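Local coordinates for DsbA family protein (Salmonella typhimurium, PDB 7JVE) that acts as a trimeric thioredoxin-like enzyme that both oxidises thiols to disulfides and isomerises disulfide bonds, at the interface of chains A and B. Residues are numbered along the deposited sequence; one frame, centred on the assembly and turned at random. Chains: chain A/B, DsbA family protein.

The interface of chains A and B. Residues chain A 14, 17-18, 24; chain B 16-17, 20, 23-24, 27.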
# COMPACT_ATOMS: atom_id res chain seq x y z
N GLU A 14 -28.41 -24.76 -24.22
CA GLU A 14 -27.11 -24.50 -23.62
C GLU A 14 -25.98 -25.14 -24.42
O GLU A 14 -24.87 -24.61 -24.43
CB GLU A 14 -27.08 -24.99 -22.17
CG GLU A 14 -26.88 -26.48 -21.99
CD GLU A 14 -26.80 -26.87 -20.53
OE1 GLU A 14 -26.62 -25.97 -19.67
OE2 GLU A 14 -26.92 -28.08 -20.22
N ILE A 17 -25.21 -22.55 -27.10
CA ILE A 17 -24.39 -21.46 -26.59
C ILE A 17 -22.95 -21.91 -26.41
O ILE A 17 -22.01 -21.21 -26.81
CB ILE A 17 -25.00 -20.91 -25.29
CG1 ILE A 17 -26.31 -20.20 -25.62
CG2 ILE A 17 -24.03 -19.96 -24.54
CD1 ILE A 17 -27.29 -20.21 -24.47
N VAL A 18 -22.74 -23.09 -25.83
CA VAL A 18 -21.39 -23.64 -25.73
C VAL A 18 -20.71 -23.66 -27.09
O VAL A 18 -19.54 -23.27 -27.22
CB VAL A 18 -21.41 -25.03 -25.07
CG1 VAL A 18 -20.00 -25.51 -24.83
CG2 VAL A 18 -22.13 -24.97 -23.74
N VAL A 24 -24.09 -14.91 -26.49
CA VAL A 24 -24.49 -14.90 -25.09
C VAL A 24 -23.32 -14.46 -24.21
O VAL A 24 -23.53 -13.81 -23.16
CB VAL A 24 -25.05 -16.27 -24.67
CG1 VAL A 24 -25.12 -16.39 -23.16
CG2 VAL A 24 -26.44 -16.47 -25.27
N TYR B 16 -34.20 -23.17 -17.71
CA TYR B 16 -33.27 -24.29 -17.55
C TYR B 16 -31.87 -23.81 -17.22
O TYR B 16 -31.19 -24.37 -16.35
CB TYR B 16 -33.25 -25.15 -18.81
CG TYR B 16 -32.36 -26.36 -18.74
CD1 TYR B 16 -31.02 -26.28 -19.10
CD2 TYR B 16 -32.85 -27.59 -18.35
CE1 TYR B 16 -30.19 -27.40 -19.05
CE2 TYR B 16 -32.04 -28.71 -18.30
CZ TYR B 16 -30.72 -28.60 -18.64
OH TYR B 16 -29.91 -29.71 -18.60
N ILE B 17 -31.40 -22.78 -17.93
CA ILE B 17 -30.07 -22.25 -17.65
C ILE B 17 -30.01 -21.73 -16.21
O ILE B 17 -29.04 -21.99 -15.49
CB ILE B 17 -29.71 -21.17 -18.68
CG1 ILE B 17 -29.40 -21.85 -20.02
CG2 ILE B 17 -28.54 -20.34 -18.22
CD1 ILE B 17 -29.34 -20.91 -21.22
N HIS B 20 -29.64 -24.68 -14.08
CA HIS B 20 -28.41 -25.43 -14.37
C HIS B 20 -27.36 -24.47 -14.92
O HIS B 20 -26.99 -24.53 -16.10
CB HIS B 20 -28.67 -26.55 -15.38
CG HIS B 20 -29.77 -27.48 -14.99
ND1 HIS B 20 -31.10 -27.13 -15.10
CD2 HIS B 20 -29.75 -28.76 -14.54
CE1 HIS B 20 -31.85 -28.15 -14.71
NE2 HIS B 20 -31.06 -29.15 -14.37
N LYS B 23 -22.82 -24.66 -17.13
CA LYS B 23 -22.24 -24.74 -18.47
C LYS B 23 -22.21 -23.40 -19.17
O LYS B 23 -21.27 -23.10 -19.91
CB LYS B 23 -22.99 -25.74 -19.34
CG LYS B 23 -22.65 -27.10 -18.86
CD LYS B 23 -23.35 -28.20 -19.45
CE LYS B 23 -22.91 -28.19 -20.87
NZ LYS B 23 -23.46 -29.29 -21.70
N VAL B 24 -23.30 -22.64 -19.06
CA VAL B 24 -23.25 -21.27 -19.54
C VAL B 24 -22.30 -20.44 -18.68
O VAL B 24 -21.63 -19.52 -19.17
CB VAL B 24 -24.68 -20.69 -19.58
CG1 VAL B 24 -24.66 -19.22 -19.92
CG2 VAL B 24 -25.55 -21.48 -20.58
N VAL B 27 -18.87 -20.87 -20.14
CA VAL B 27 -18.74 -20.13 -21.39
C VAL B 27 -18.42 -18.67 -21.12
O VAL B 27 -17.55 -18.08 -21.79
CB VAL B 27 -20.02 -20.28 -22.24
CG1 VAL B 27 -20.10 -19.18 -23.27
CG2 VAL B 27 -19.98 -21.61 -22.94
O HOH W 1 -25.76 -23.43 -18.29
O HOH W 2 -25.11 -26.55 -16.86
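Water 1 is gripped by three partners: the main-chain carbonyl of B:His20, its O 2.7 Å from the water oxygen, the N-H of B:Val24, which points at it along a nearly straight line (165° at H), and, across the interface, OE1 of the A:Glu14 carboxylate, held more loosely at 3.0 Å from water 1. Water 2 also joins B:His20 O to A:Glu14 OE1 and takes the N-H of B:Lys23, whose N lies 3.0 Å from the water oxygen. The carboxylate thus addresses the start of helix 22-34 of chain B, where backbone amides point outward, and the helix end may stabilise its negative charge. A:Glu14 gets there from helix 6-19 with CG in the crowded position between backbone N and carbonyl carbon (chi1 79°), the chain extended beyond.

Its other oxygen, OE2, faces B:Lys23, whose chain crosses that of A:Glu14 at about a right angle and bends at chi3. The salt bridge is long, B:Lys23 NZ to A:Glu14 OE2 being 4.0 Å, and the lysine methylenes lie against the carboxylate as well. On another side the B:Tyr16 ring presents its edge, CE1 lying 3.5 Å from A:Glu14 OE2, with ring and carboxylate planes nearly perpendicular (83°). The B:His20 imidazole backs this ring, ND1 resting over the centre of one face; a hydrogen bond of 3.0 Å from B:His20 ND1 to an in-plane lone pair of B:Tyr16 O fixes the turn of the imidazole.

Apolar groups continue the seam: B:Val24 CG2 lies against A:Glu14 CB, and B:Val27 pushes CG2 onto the backbone of A:Val18, 3.7 Å from its CA. This patch belongs to the helical N-terminal region through which subunits of the trimer associate, joined here by water bridges, charge and packing. The two copies of Ile17 meet tip to tip, each with CG1 beside its own backbone N, A:Ile17 CD1 standing 3.9 Å from B:Ile17 CD1.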